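Local coordinates for protein Ent-copalyl diphosphate synthase (Streptomyces platensis, PDB 5BP8) that belongs to the terpene cyclases, as a largely helical enzyme probably related in fold to the squalene-hopene cyclases, at residues Trp24-Pro29 and Pro503-Arg508. Residues are numbered along the deposited sequence; the frame is centred on the assembly and turned at random. Where two conformers were deposited one is given.
Sequences WGLVAP and PVTVIR
Leu26 lies against the first turn of helix 504-518, meeting Val504 and Thr505 with its side chain and the N-terminus of the helix with its carbonyl. Its CB touches the Thr505 hydroxyl, 3.6 Å from OG1. CG sits anti to the backbone N (chi1 177°) and comes 3.9 Å from Val504 CB. The CD2 branch is 3.7 Å from Val504 CB, also packs on Val504 CG1, and lies 4.0 Å from Thr505 OG1. The Leu26 and Val504 side chains cross obliquely. The other branch of Val504 turns to the next part of the loop, where CG2 lies 4.1 Å from Ala28 CB.

The polar part centres on Leu26 O. Val504 N gives it a weak, bent hydrogen bond of 3.1 Å (135° at the hydrogen), and Pro503, at the N-cap position, adds a CA-H...O contact. A water donates to Leu26 O at 2.7 Å and accepts from Val506 N.

Arg248 hydrogen-bonds Gly25 O, and Glu263 accepts a hydrogen bond from Leu26 N. The contact joins the loop between helices 7-20 and 31-40 to the start of the last helix, 474 residues on. First-turn N-H groups lack acceptors within their helix. Leu26 O serves Val504 N directly and Val506 N through the water, and the helix dipole probably favours this carbonyl. Leu26, Ala28 and Val504 supply the apolar packing.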
loop_
_atom_site.group_PDB
_atom_site.type_symbol
_atom_site.label_atom_id
_atom_site.label_comp_id
_atom_site.label_asym_id
_atom_site.label_seq_id
_atom_site.Cartn_x
_atom_site.Cartn_y
_atom_site.Cartn_z
ATOM N N TRP A 24 13.233 -1.660 -8.434
ATOM C CA TRP A 24 11.939 -2.228 -8.026
ATOM C C TRP A 24 11.205 -1.342 -7.015
ATOM O O TRP A 24 9.988 -1.339 -6.961
ATOM C CB TRP A 24 12.151 -3.575 -7.368
ATOM C CG TRP A 24 12.734 -4.663 -8.246
ATOM C CD1 TRP A 24 14.051 -4.827 -8.622
ATOM C CD2 TRP A 24 12.009 -5.729 -8.855
ATOM N NE1 TRP A 24 14.180 -5.960 -9.410
ATOM C CE2 TRP A 24 12.938 -6.535 -9.559
ATOM C CE3 TRP A 24 10.668 -6.113 -8.835
ATOM C CZ2 TRP A 24 12.553 -7.678 -10.246
ATOM C CZ3 TRP A 24 10.291 -7.230 -9.497
ATOM C CH2 TRP A 24 11.224 -8.024 -10.195
ATOM N N GLY A 25 11.953 -0.666 -6.154
ATOM C CA GLY A 25 11.403 -0.114 -4.936
ATOM C C GLY A 25 11.283 -1.235 -3.915
ATOM O O GLY A 25 11.305 -2.422 -4.282
ATOM N N LEU A 26 11.191 -0.879 -2.642
ATOM C CA LEU A 26 11.161 -1.881 -1.572
ATOM C C LEU A 26 9.809 -1.913 -0.868
ATOM O O LEU A 26 9.374 -0.926 -0.232
ATOM C CB LEU A 26 12.294 -1.663 -0.560
ATOM C CG LEU A 26 12.335 -2.593 0.654
ATOM C CD1 LEU A 26 12.420 -4.059 0.241
ATOM C CD2 LEU A 26 13.525 -2.217 1.557
ATOM N N VAL A 27 9.136 -3.051 -1.013
ATOM C CA VAL A 27 7.904 -3.362 -0.288
ATOM C C VAL A 27 8.148 -4.645 0.462
ATOM O O VAL A 27 8.537 -5.653 -0.161
ATOM C CB VAL A 27 6.659 -3.494 -1.214
ATOM C CG1 VAL A 27 5.424 -3.883 -0.378
ATOM C CG2 VAL A 27 6.371 -2.188 -1.949
ATOM N N ALA A 28 7.924 -4.636 1.775
ATOM C CA ALA A 28 8.170 -5.834 2.597
ATOM C C ALA A 28 7.149 -6.910 2.259
ATOM O O ALA A 28 6.027 -6.596 1.852
ATOM C CB ALA A 28 8.078 -5.498 4.076
ATOM N N PRO A 29 7.521 -8.183 2.439
ATOM C CA PRO A 29 6.501 -9.219 2.244
ATOM C C PRO A 29 5.341 -9.078 3.190
ATOM O O PRO A 29 5.459 -8.467 4.259
ATOM C CB PRO A 29 7.248 -10.540 2.530
ATOM C CG PRO A 29 8.711 -10.213 2.450
ATOM C CD PRO A 29 8.872 -8.730 2.646
ATOM N N PRO A 503 5.945 0.155 2.468
ATOM C CA PRO A 503 6.969 0.657 1.541
ATOM C C PRO A 503 8.146 1.198 2.360
ATOM O O PRO A 503 8.160 2.377 2.811
ATOM C CB PRO A 503 6.233 1.718 0.777
ATOM C CG PRO A 503 5.309 2.333 1.811
ATOM C CD PRO A 503 4.926 1.178 2.738
ATOM N N VAL A 504 9.116 0.321 2.576
ATOM C CA VAL A 504 10.128 0.518 3.609
ATOM C C VAL A 504 11.009 1.752 3.321
ATOM O O VAL A 504 11.332 2.510 4.217
ATOM C CB VAL A 504 10.997 -0.758 3.768
ATOM C CG1 VAL A 504 12.207 -0.506 4.662
ATOM C CG2 VAL A 504 10.147 -1.932 4.281
ATOM N N THR A 505 11.364 1.958 2.067
ATOM C CA THR A 505 12.271 3.059 1.727
ATOM C C THR A 505 11.510 4.374 1.861
ATOM O O THR A 505 12.048 5.380 2.335
ATOM C CB THR A 505 12.827 2.879 0.327
ATOM O OG1 THR A 505 13.514 1.609 0.259
ATOM C CG2 THR A 505 13.780 4.016 -0.035
ATOM N N VAL A 506 10.241 4.343 1.476
ATOM C CA VAL A 506 9.338 5.477 1.716
ATOM C C VAL A 506 9.304 5.872 3.193
ATOM O O VAL A 506 9.387 7.058 3.557
ATOM C CB VAL A 506 7.931 5.182 1.134
ATOM C CG1 VAL A 506 6.904 6.198 1.614
ATOM C CG2 VAL A 506 7.971 5.207 -0.384
ATOM N N ILE A 507 9.187 4.884 4.062
ATOM C CA ILE A 507 9.152 5.160 5.486
ATOM C C ILE A 507 10.506 5.713 5.980
ATOM O O ILE A 507 10.530 6.669 6.748
ATOM C CB ILE A 507 8.732 3.900 6.271
ATOM C CG1 ILE A 507 7.300 3.497 5.897
ATOM C CG2 ILE A 507 8.812 4.143 7.776
ATOM C CD1 ILE A 507 6.930 2.088 6.368
ATOM N N ARG A 508 11.601 5.129 5.516
ATOM C CA ARG A 508 12.937 5.590 5.881
ATOM C C ARG A 508 13.111 7.057 5.487
ATOM O O ARG A 508 13.728 7.834 6.229
ATOM C CB ARG A 508 14.034 4.717 5.262
ATOM C CG ARG A 508 14.052 3.295 5.832
ATOM C CD ARG A 508 15.195 2.427 5.337
ATOM N NE ARG A 508 16.399 2.686 6.114
ATOM C CZ ARG A 508 17.411 1.833 6.300
ATOM N NH1 ARG A 508 17.413 0.595 5.784
ATOM N NH2 ARG A 508 18.443 2.232 7.034
HETATM O O HOH W 1 9.565 1.801 -0.326
#